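Putative TRAP PERIPLASMIC SOLUTE BINDING PROTEIN (Haemophilus influenzae, PDB 4PBQ) probably captures sugar acids in the periplasm for a TRAP transporter, and binds L-gulonate. Local coordinates at residues Gln129-Tyr134 with Pro233-Ile238; Thr195-Lys200 with Tyr218-Tyr223; Asn207-Ile212 with Lys222-Ser227. All blocks are in the same frame, centred on the assembly; numbering follows the deposited sequence.

Contact 3 and contact 2 are nested, along the chain, inside the loop that contact 1 closes between residues 129-134 and 233-238. Contact 1 lies on the opposite side of the chain's centre from the other two, its centre about 33 Å from that of contact 2 and about 27 Å from that of contact 3. Contacts 2 and 3 are neighbours, their centres about 13 Å apart, and share Lys-222 and Tyr-223. Strand 223-225 of contact 3 and strand 231-239 of contact 1 follow one another and both pair with the long strand 136-151, so one sheet connects the two regions. Asn-207 of contact 3 binds the L-gulonate directly.

Contact 1: residues Gln129-Tyr134 with Pro233-Ile238; sequences QKMEKY and PGLLQI
Met-131, present as selenomethionine, reaches across to Leu-235 and Gln-237 with the last two atoms of its side chain. Its chain runs out extended as far as SE and then bends at chi3 (72°), which turns the methyl toward the glutamine while SE remains beside the leucine. Met-131 CE lies 3.0 Å from Gln-237 OE1, a carbon-to-oxygen contact shorter than usual whose exact closeness is doubtful; the two side chains run nearly perpendicular to each other. Met-131 SE rests more loosely against Leu-235 CD2, at 4.1 Å, where a branched apolar leucine gives the selenium a methyl to lie on. A long, flexible, apolar chain suits Met-131, for it bridges backbones whose nearest CA atoms, those of Met-131 and Gln-237, are 9.6 Å apart. Glutamine suits its place because its amide can bond back to its own strand: Gln-237 NE2 donates to Leu-235 O at 3.0 Å, from above the carbonyl plane (50° out of it), and also bonds to Thr-89. Strand 231-239, which carries these residues, pairs antiparallel with strands 86-89 and 136-151 in the large mixed sheet of this solute-binding protein. Met-131 packs onto that sheet from the 3-10 turn between helix 122-129 and strand 136-151, and Phe-100 and Ile-136 add to its buried surroundings. The other side of the turn is looser: Gln-129 and Lys-133 are exposed, where an amide or charged end can meet water.

Contact 2: residues Thr195-Lys200 with Tyr218-Tyr223; sequences TALEQK and YEVQKY
Gln-221 meets Leu-197 because its chain kinks at chi2 (-88°), which swings the amide toward the helix although the first bond of the side chain does not aim there. In Leu-197, chi1 (-78°) places CG beside the backbone nitrogen, on the side of the loop, and chi2 (165°) sets the two methyls against the glutamine. Both lie close to its amide group: Leu-197 CD1 is 3.8 Å from Gln-221 CD, and Leu-197 CD2 presses on Gln-221 NE2 at 3.4 Å. A leucine suits this place because its forked end can touch the amide at two points. Val-220 extends the patch, its CG2 3.9 Å from Leu-197 CD1; a compact branched residue suits the spot, closing the margin of the contact without having to reach far. Together these contacts seat the end of helix 193-198 on the loop that leads into strand 223-225.

The helix that offers Leu-197 stops here. Lys-200 takes up a left-handed backbone conformation and completes a Schellman motif, its N bonding to Leu-197 O at 2.9 Å. Gln-199 doubles back over the last turn, and its NE2 donates to Thr-195 OG1 at 2.9 Å.

Gln-221 is buried, yet its polar atoms are provided for: Gln-221 NE2 donates to Val-220 O at 3.2 Å, nearly within its own amide plane, and to Asp-203 O, while OE1 is bonded to Ser-150. With both its nitrogen and its oxygen engaged in this way the amide is fixed in rotation, and it can serve as a surface for leucine methyls even though the group itself is polar.

Contact 3: residues Asn207-Ile212 with Lys222-Ser227; sequences NPYMLI and KYIIQS. With 2UF (L-gulonate), chain D.
The chain turns from strand into helix 209-214 with Pro-208 at the N-cap, and the start of this helix lies beside strand 223-225, the CA atoms of Tyr-209 and Ile-224 being 8.9 Å apart. Ile-224 is the apolar centre of the contact. Its chi1 of -60° sets CG2 opposite the backbone N and CG1 opposite the carbonyl carbon, which sends the two branches to different partners. Ile-224 CG2 lies 3.7 Å from Tyr-209 CE1, approaching the ring obliquely, while Ile-224 CD1 reaches Ile-212 CG2 at 4.0 Å; the two isoleucines lie alongside, running opposite ways. Branching at CB lets one residue fill both places. Tyrosine suits position 209 by offering an apolar ring to Ile-224 and a hydroxyl beyond it, near which the side chain of Gln-226 comes in. The chain makes an inverse gamma turn about Gln-226, Ser-227 N bonding to Ile-225 O at 2.8 Å.

Just before the helix, Asn-207 turns to the ligand. Asn-207 OD1 accepts from L-gulonate O5 at 2.8 Å, and Asn-207 ND2 donates to the carboxylate oxygen O6B at 3.0 Å in a bent bond (140°); Gln-205 also accepts from ND2, which helps to orient the amide. An asparagine, donor and acceptor at once, suits a carboxylate with its neighbouring hydroxyl, and with Arg-167 and Asn-171 it helps form the L-gulonate pocket of this family 7 solute-binding protein.

Contact 1: residues Gln129-Tyr134 with Pro233-Ile238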
# COMPACT_ATOMS: atom_id res chain seq x y z
N GLN A 129 5.27 -5.39 15.24
CA GLN A 129 6.06 -5.06 16.43
C GLN A 129 7.54 -4.91 16.14
O GLN A 129 8.24 -4.16 16.80
CB GLN A 129 5.85 -6.12 17.51
CG GLN A 129 4.51 -6.01 18.23
CD GLN A 129 4.24 -7.19 19.16
OE1 GLN A 129 3.12 -7.35 19.65
NE2 GLN A 129 5.25 -8.02 19.41
N LYS A 130 8.02 -5.64 15.13
CA LYS A 130 9.43 -5.57 14.76
C LYS A 130 9.82 -4.22 14.16
O LYS A 130 11.01 -3.93 14.06
CB LYS A 130 9.77 -6.65 13.74
CG LYS A 130 9.70 -8.07 14.26
CD LYS A 130 10.00 -9.08 13.14
CE LYS A 130 10.42 -10.44 13.69
NZ LYS A 130 9.61 -10.85 14.87
N MSE A 131 8.85 -3.42 13.75
CA MSE A 131 9.17 -2.09 13.22
C MSE A 131 9.76 -1.20 14.31
O MSE A 131 10.46 -0.24 14.01
CB MSE A 131 7.92 -1.46 12.60
CG MSE A 131 7.39 -2.22 11.42
SE MSE A 131 5.84 -1.29 10.63
CE MSE A 131 6.72 0.14 9.87
N GLU A 132 9.51 -1.52 15.57
CA GLU A 132 10.04 -0.72 16.67
C GLU A 132 11.58 -0.71 16.71
O GLU A 132 12.19 0.27 17.14
CB GLU A 132 9.44 -1.16 18.01
CG GLU A 132 7.95 -0.87 18.02
CD GLU A 132 7.21 -1.47 19.20
OE1 GLU A 132 7.75 -1.43 20.32
OE2 GLU A 132 6.07 -1.96 18.99
N LYS A 133 12.19 -1.79 16.25
CA LYS A 133 13.64 -1.87 16.14
C LYS A 133 14.21 -0.80 15.21
O LYS A 133 15.39 -0.42 15.31
CB LYS A 133 14.02 -3.25 15.60
CG LYS A 133 15.49 -3.45 15.31
CD LYS A 133 15.75 -4.91 14.91
CE LYS A 133 17.23 -5.18 14.61
NZ LYS A 133 17.46 -6.63 14.32
N TYR A 134 13.38 -0.30 14.31
CA TYR A 134 13.79 0.70 13.33
C TYR A 134 13.14 2.06 13.58
O TYR A 134 13.13 2.93 12.70
CB TYR A 134 13.46 0.21 11.92
CG TYR A 134 14.07 -1.14 11.67
CD1 TYR A 134 15.42 -1.26 11.39
CD2 TYR A 134 13.32 -2.30 11.77
CE1 TYR A 134 16.01 -2.51 11.20
CE2 TYR A 134 13.89 -3.53 11.58
CZ TYR A 134 15.24 -3.63 11.29
OH TYR A 134 15.83 -4.88 11.09
N PRO A 233 -1.17 -2.94 1.56
CA PRO A 233 -1.71 -2.33 2.78
C PRO A 233 -1.19 -0.91 2.95
O PRO A 233 -0.11 -0.59 2.45
CB PRO A 233 -1.14 -3.19 3.89
CG PRO A 233 -0.25 -4.16 3.27
CD PRO A 233 -0.01 -3.78 1.87
N GLY A 234 -1.95 -0.09 3.66
CA GLY A 234 -1.50 1.22 4.10
C GLY A 234 -1.32 1.20 5.62
O GLY A 234 -2.28 1.02 6.37
N LEU A 235 -0.08 1.36 6.06
CA LEU A 235 0.27 1.23 7.47
C LEU A 235 0.17 2.57 8.18
O LEU A 235 0.85 3.52 7.80
CB LEU A 235 1.70 0.69 7.62
CG LEU A 235 1.93 -0.82 7.46
CD1 LEU A 235 1.22 -1.42 6.34
CD2 LEU A 235 3.47 -1.03 7.35
N LEU A 236 -0.67 2.65 9.21
CA LEU A 236 -0.75 3.85 10.03
C LEU A 236 0.26 3.72 11.14
O LEU A 236 0.20 2.77 11.93
CB LEU A 236 -2.13 3.97 10.66
CG LEU A 236 -2.34 5.11 11.63
CD1 LEU A 236 -2.07 6.46 10.98
CD2 LEU A 236 -3.78 5.05 12.12
N GLN A 237 1.18 4.67 11.19
CA GLN A 237 2.37 4.57 12.02
C GLN A 237 2.60 5.85 12.82
O GLN A 237 2.21 6.91 12.38
CB GLN A 237 3.59 4.38 11.11
CG GLN A 237 3.60 3.08 10.35
CD GLN A 237 4.47 3.16 9.11
OE1 GLN A 237 5.67 2.87 9.15
NE2 GLN A 237 3.87 3.61 8.01
N ILE A 238 3.26 5.71 13.96
CA ILE A 238 3.69 6.87 14.75
C ILE A 238 5.18 6.67 15.04
O ILE A 238 5.62 5.56 15.32
CB ILE A 238 2.81 7.04 16.01
CG1 ILE A 238 3.16 8.30 16.79
CG2 ILE A 238 2.93 5.89 16.92
CD1 ILE A 238 1.90 8.88 17.51

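Contact 2: residues Thr195-Lys200 with Tyr218-Tyr223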
# COMPACT_ATOMS: atom_id res chain seq x y z
N THR A 195 5.07 12.50 -15.67
CA THR A 195 6.04 13.05 -16.61
C THR A 195 6.74 11.94 -17.39
O THR A 195 7.02 12.12 -18.57
CB THR A 195 7.04 14.02 -15.94
OG1 THR A 195 7.74 14.73 -16.97
CG2 THR A 195 8.03 13.29 -15.02
N ALA A 196 6.96 10.79 -16.77
CA ALA A 196 7.50 9.64 -17.49
C ALA A 196 6.59 9.15 -18.61
O ALA A 196 7.06 8.77 -19.70
CB ALA A 196 7.83 8.50 -16.56
N LEU A 197 5.29 9.15 -18.37
CA LEU A 197 4.33 8.84 -19.41
C LEU A 197 4.36 9.88 -20.52
O LEU A 197 4.41 9.54 -21.70
CB LEU A 197 2.91 8.73 -18.84
CG LEU A 197 2.60 7.43 -18.11
CD1 LEU A 197 1.34 7.55 -17.27
CD2 LEU A 197 2.45 6.28 -19.10
N GLU A 198 4.33 11.15 -20.12
CA GLU A 198 4.27 12.25 -21.08
C GLU A 198 5.50 12.25 -21.99
O GLU A 198 5.40 12.57 -23.19
CB GLU A 198 4.13 13.58 -20.32
CG GLU A 198 3.67 14.75 -21.16
CD GLU A 198 4.78 15.38 -21.97
OE1 GLU A 198 5.96 15.22 -21.59
OE2 GLU A 198 4.47 16.05 -22.99
N GLN A 199 6.63 11.85 -21.43
CA GLN A 199 7.90 11.76 -22.16
C GLN A 199 8.08 10.45 -22.92
O GLN A 199 9.10 10.26 -23.54
CB GLN A 199 9.09 11.91 -21.21
CG GLN A 199 9.33 13.31 -20.68
CD GLN A 199 10.41 13.33 -19.60
OE1 GLN A 199 11.60 13.19 -19.89
NE2 GLN A 199 10.00 13.49 -18.35
N LYS A 200 7.09 9.56 -22.85
CA LYS A 200 7.14 8.24 -23.52
C LYS A 200 8.28 7.35 -23.04
O LYS A 200 8.83 6.55 -23.80
CB LYS A 200 7.21 8.39 -25.04
CG LYS A 200 6.09 9.18 -25.65
CD LYS A 200 6.22 9.19 -27.19
CE LYS A 200 5.00 9.74 -27.85
NZ LYS A 200 4.87 11.21 -27.66
N TYR A 218 -5.90 7.81 -14.67
CA TYR A 218 -6.84 7.21 -15.62
C TYR A 218 -7.02 8.06 -16.90
O TYR A 218 -7.37 7.54 -17.96
CB TYR A 218 -8.20 6.97 -14.94
CG TYR A 218 -9.01 8.23 -14.65
CD1 TYR A 218 -8.75 9.02 -13.54
CD2 TYR A 218 -10.05 8.62 -15.50
CE1 TYR A 218 -9.49 10.16 -13.28
CE2 TYR A 218 -10.79 9.75 -15.25
CZ TYR A 218 -10.50 10.52 -14.16
OH TYR A 218 -11.25 11.65 -13.92
N GLU A 219 -6.75 9.36 -16.79
CA GLU A 219 -6.96 10.26 -17.92
C GLU A 219 -5.88 10.09 -18.99
O GLU A 219 -6.06 10.51 -20.12
CB GLU A 219 -6.99 11.69 -17.43
CG GLU A 219 -8.21 12.00 -16.57
CD GLU A 219 -8.33 13.48 -16.26
OE1 GLU A 219 -7.30 14.11 -15.95
OE2 GLU A 219 -9.45 14.01 -16.35
N VAL A 220 -4.76 9.48 -18.61
CA VAL A 220 -3.64 9.27 -19.53
C VAL A 220 -3.28 7.80 -19.68
O VAL A 220 -2.19 7.46 -20.14
CB VAL A 220 -2.38 10.08 -19.10
CG1 VAL A 220 -2.63 11.59 -19.23
CG2 VAL A 220 -1.94 9.71 -17.68
N GLN A 221 -4.20 6.92 -19.29
CA GLN A 221 -3.99 5.48 -19.39
C GLN A 221 -5.27 4.82 -19.85
O GLN A 221 -6.16 4.54 -19.04
CB GLN A 221 -3.57 4.91 -18.03
CG GLN A 221 -2.26 5.45 -17.48
CD GLN A 221 -1.06 4.64 -17.96
OE1 GLN A 221 -0.53 3.82 -17.23
NE2 GLN A 221 -0.67 4.86 -19.20
N LYS A 222 -5.34 4.52 -21.14
CA LYS A 222 -6.56 3.98 -21.76
C LYS A 222 -6.96 2.65 -21.13
O LYS A 222 -8.13 2.44 -20.82
CB LYS A 222 -6.34 3.78 -23.26
CG LYS A 222 -7.58 3.30 -24.02
CD LYS A 222 -7.32 3.33 -25.54
CE LYS A 222 -8.61 3.36 -26.36
NZ LYS A 222 -9.13 2.00 -26.72
N TYR A 223 -6.00 1.76 -20.94
CA TYR A 223 -6.31 0.41 -20.51
C TYR A 223 -6.00 0.18 -19.06
O TYR A 223 -4.97 0.62 -18.54
CB TYR A 223 -5.58 -0.64 -21.37
CG TYR A 223 -5.88 -0.51 -22.84
CD1 TYR A 223 -7.03 -1.06 -23.38
CD2 TYR A 223 -5.03 0.18 -23.69
CE1 TYR A 223 -7.33 -0.94 -24.72
CE2 TYR A 223 -5.31 0.31 -25.03
CZ TYR A 223 -6.46 -0.26 -25.54
OH TYR A 223 -6.75 -0.12 -26.88

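Contact 3: residues Asn207-Ile212 with Lys222-Ser227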
# COMPACT_ATOMS: atom_id res chain seq x y z
N ASN A 207 -0.99 -0.04 -9.62
CA ASN A 207 -1.43 0.54 -8.35
C ASN A 207 -2.89 0.14 -8.18
O ASN A 207 -3.51 -0.35 -9.12
CB ASN A 207 -1.25 2.08 -8.35
CG ASN A 207 -0.07 2.55 -7.47
OD1 ASN A 207 -0.01 2.25 -6.28
ND2 ASN A 207 0.84 3.28 -8.07
N PRO A 208 -3.43 0.34 -6.98
CA PRO A 208 -4.85 0.01 -6.79
C PRO A 208 -5.76 0.92 -7.60
O PRO A 208 -5.37 2.05 -7.95
CB PRO A 208 -5.05 0.20 -5.27
CG PRO A 208 -3.67 0.08 -4.68
CD PRO A 208 -2.76 0.68 -5.72
N TYR A 209 -6.98 0.44 -7.86
CA TYR A 209 -7.99 1.23 -8.57
C TYR A 209 -8.15 2.64 -8.00
O TYR A 209 -8.23 3.60 -8.76
CB TYR A 209 -9.36 0.53 -8.55
CG TYR A 209 -9.57 -0.47 -9.66
CD1 TYR A 209 -9.70 -0.06 -10.98
CD2 TYR A 209 -9.67 -1.82 -9.39
CE1 TYR A 209 -9.92 -0.99 -12.00
CE2 TYR A 209 -9.86 -2.74 -10.39
CZ TYR A 209 -10.00 -2.32 -11.69
OH TYR A 209 -10.20 -3.28 -12.67
N MSE A 210 -8.25 2.78 -6.67
CA MSE A 210 -8.55 4.09 -6.12
C MSE A 210 -7.44 5.08 -6.39
O MSE A 210 -7.72 6.23 -6.73
CB MSE A 210 -8.89 4.05 -4.63
CG MSE A 210 -10.14 3.25 -4.35
SE MSE A 210 -10.72 3.36 -2.50
CE MSE A 210 -9.41 2.19 -1.70
N LEU A 211 -6.18 4.65 -6.30
CA LEU A 211 -5.08 5.51 -6.68
C LEU A 211 -5.16 5.96 -8.15
O LEU A 211 -4.95 7.12 -8.48
CB LEU A 211 -3.74 4.80 -6.38
CG LEU A 211 -2.41 5.53 -6.56
CD1 LEU A 211 -2.01 5.81 -8.01
CD2 LEU A 211 -2.40 6.77 -5.75
N ILE A 212 -5.44 5.02 -9.04
CA ILE A 212 -5.56 5.32 -10.46
C ILE A 212 -6.61 6.40 -10.73
O ILE A 212 -6.40 7.29 -11.56
CB ILE A 212 -5.83 4.03 -11.24
CG1 ILE A 212 -4.57 3.18 -11.18
CG2 ILE A 212 -6.21 4.32 -12.69
CD1 ILE A 212 -4.75 1.77 -11.73
N LYS A 222 -5.34 4.52 -21.14
CA LYS A 222 -6.56 3.98 -21.76
C LYS A 222 -6.96 2.65 -21.13
O LYS A 222 -8.13 2.44 -20.82
CB LYS A 222 -6.34 3.78 -23.26
CG LYS A 222 -7.58 3.30 -24.02
CD LYS A 222 -7.32 3.33 -25.54
CE LYS A 222 -8.61 3.36 -26.36
NZ LYS A 222 -9.13 2.00 -26.72
N TYR A 223 -6.00 1.76 -20.94
CA TYR A 223 -6.31 0.41 -20.51
C TYR A 223 -6.00 0.18 -19.06
O TYR A 223 -4.97 0.62 -18.54
CB TYR A 223 -5.58 -0.64 -21.37
CG TYR A 223 -5.88 -0.51 -22.84
CD1 TYR A 223 -7.03 -1.06 -23.38
CD2 TYR A 223 -5.03 0.18 -23.69
CE1 TYR A 223 -7.33 -0.94 -24.72
CE2 TYR A 223 -5.31 0.31 -25.03
CZ TYR A 223 -6.46 -0.26 -25.54
OH TYR A 223 -6.75 -0.12 -26.88
N ILE A 224 -6.90 -0.54 -18.41
CA ILE A 224 -6.69 -0.99 -17.05
C ILE A 224 -6.91 -2.48 -17.03
O ILE A 224 -7.97 -2.98 -17.40
CB ILE A 224 -7.62 -0.28 -16.04
CG1 ILE A 224 -7.37 1.22 -16.07
CG2 ILE A 224 -7.39 -0.82 -14.64
CD1 ILE A 224 -8.32 2.04 -15.22
N ILE A 225 -5.87 -3.20 -16.67
CA ILE A 225 -5.90 -4.64 -16.69
C ILE A 225 -5.98 -5.17 -15.25
O ILE A 225 -5.06 -4.95 -14.44
CB ILE A 225 -4.68 -5.18 -17.43
CG1 ILE A 225 -4.62 -4.60 -18.87
CG2 ILE A 225 -4.70 -6.70 -17.44
CD1 ILE A 225 -3.81 -3.28 -19.04
N GLN A 226 -7.07 -5.87 -14.94
CA GLN A 226 -7.36 -6.28 -13.57
C GLN A 226 -6.57 -7.49 -13.09
O GLN A 226 -7.12 -8.54 -12.76
CB GLN A 226 -8.85 -6.54 -13.42
CG GLN A 226 -9.32 -6.60 -12.00
CD GLN A 226 -10.82 -6.77 -11.95
OE1 GLN A 226 -11.32 -7.86 -11.67
NE2 GLN A 226 -11.54 -5.70 -12.28
N SER A 227 -5.27 -7.32 -13.03
CA SER A 227 -4.36 -8.37 -12.63
C SER A 227 -4.47 -8.76 -11.16
O SER A 227 -4.41 -9.93 -10.81
CB SER A 227 -2.93 -7.96 -12.96
OG SER A 227 -2.61 -6.65 -12.50
O6A 2UF D . 4.28 4.49 -5.17
C6 2UF D . 3.57 3.47 -5.23
O6B 2UF D . 3.22 2.90 -6.27
C5 2UF D . 3.05 2.91 -3.89
O5 2UF D . 1.82 2.26 -4.13
C4 2UF D . 4.06 1.92 -3.28
O4 2UF D . 5.27 2.61 -2.92
C3 2UF D . 3.44 1.23 -2.05
O3 2UF D . 2.85 2.19 -1.10
C2 2UF D . 4.47 0.37 -1.30
O2 2UF D . 3.70 -0.45 -0.44
C1 2UF D . 5.25 -0.57 -2.26
O1 2UF D . 6.07 -1.43 -1.45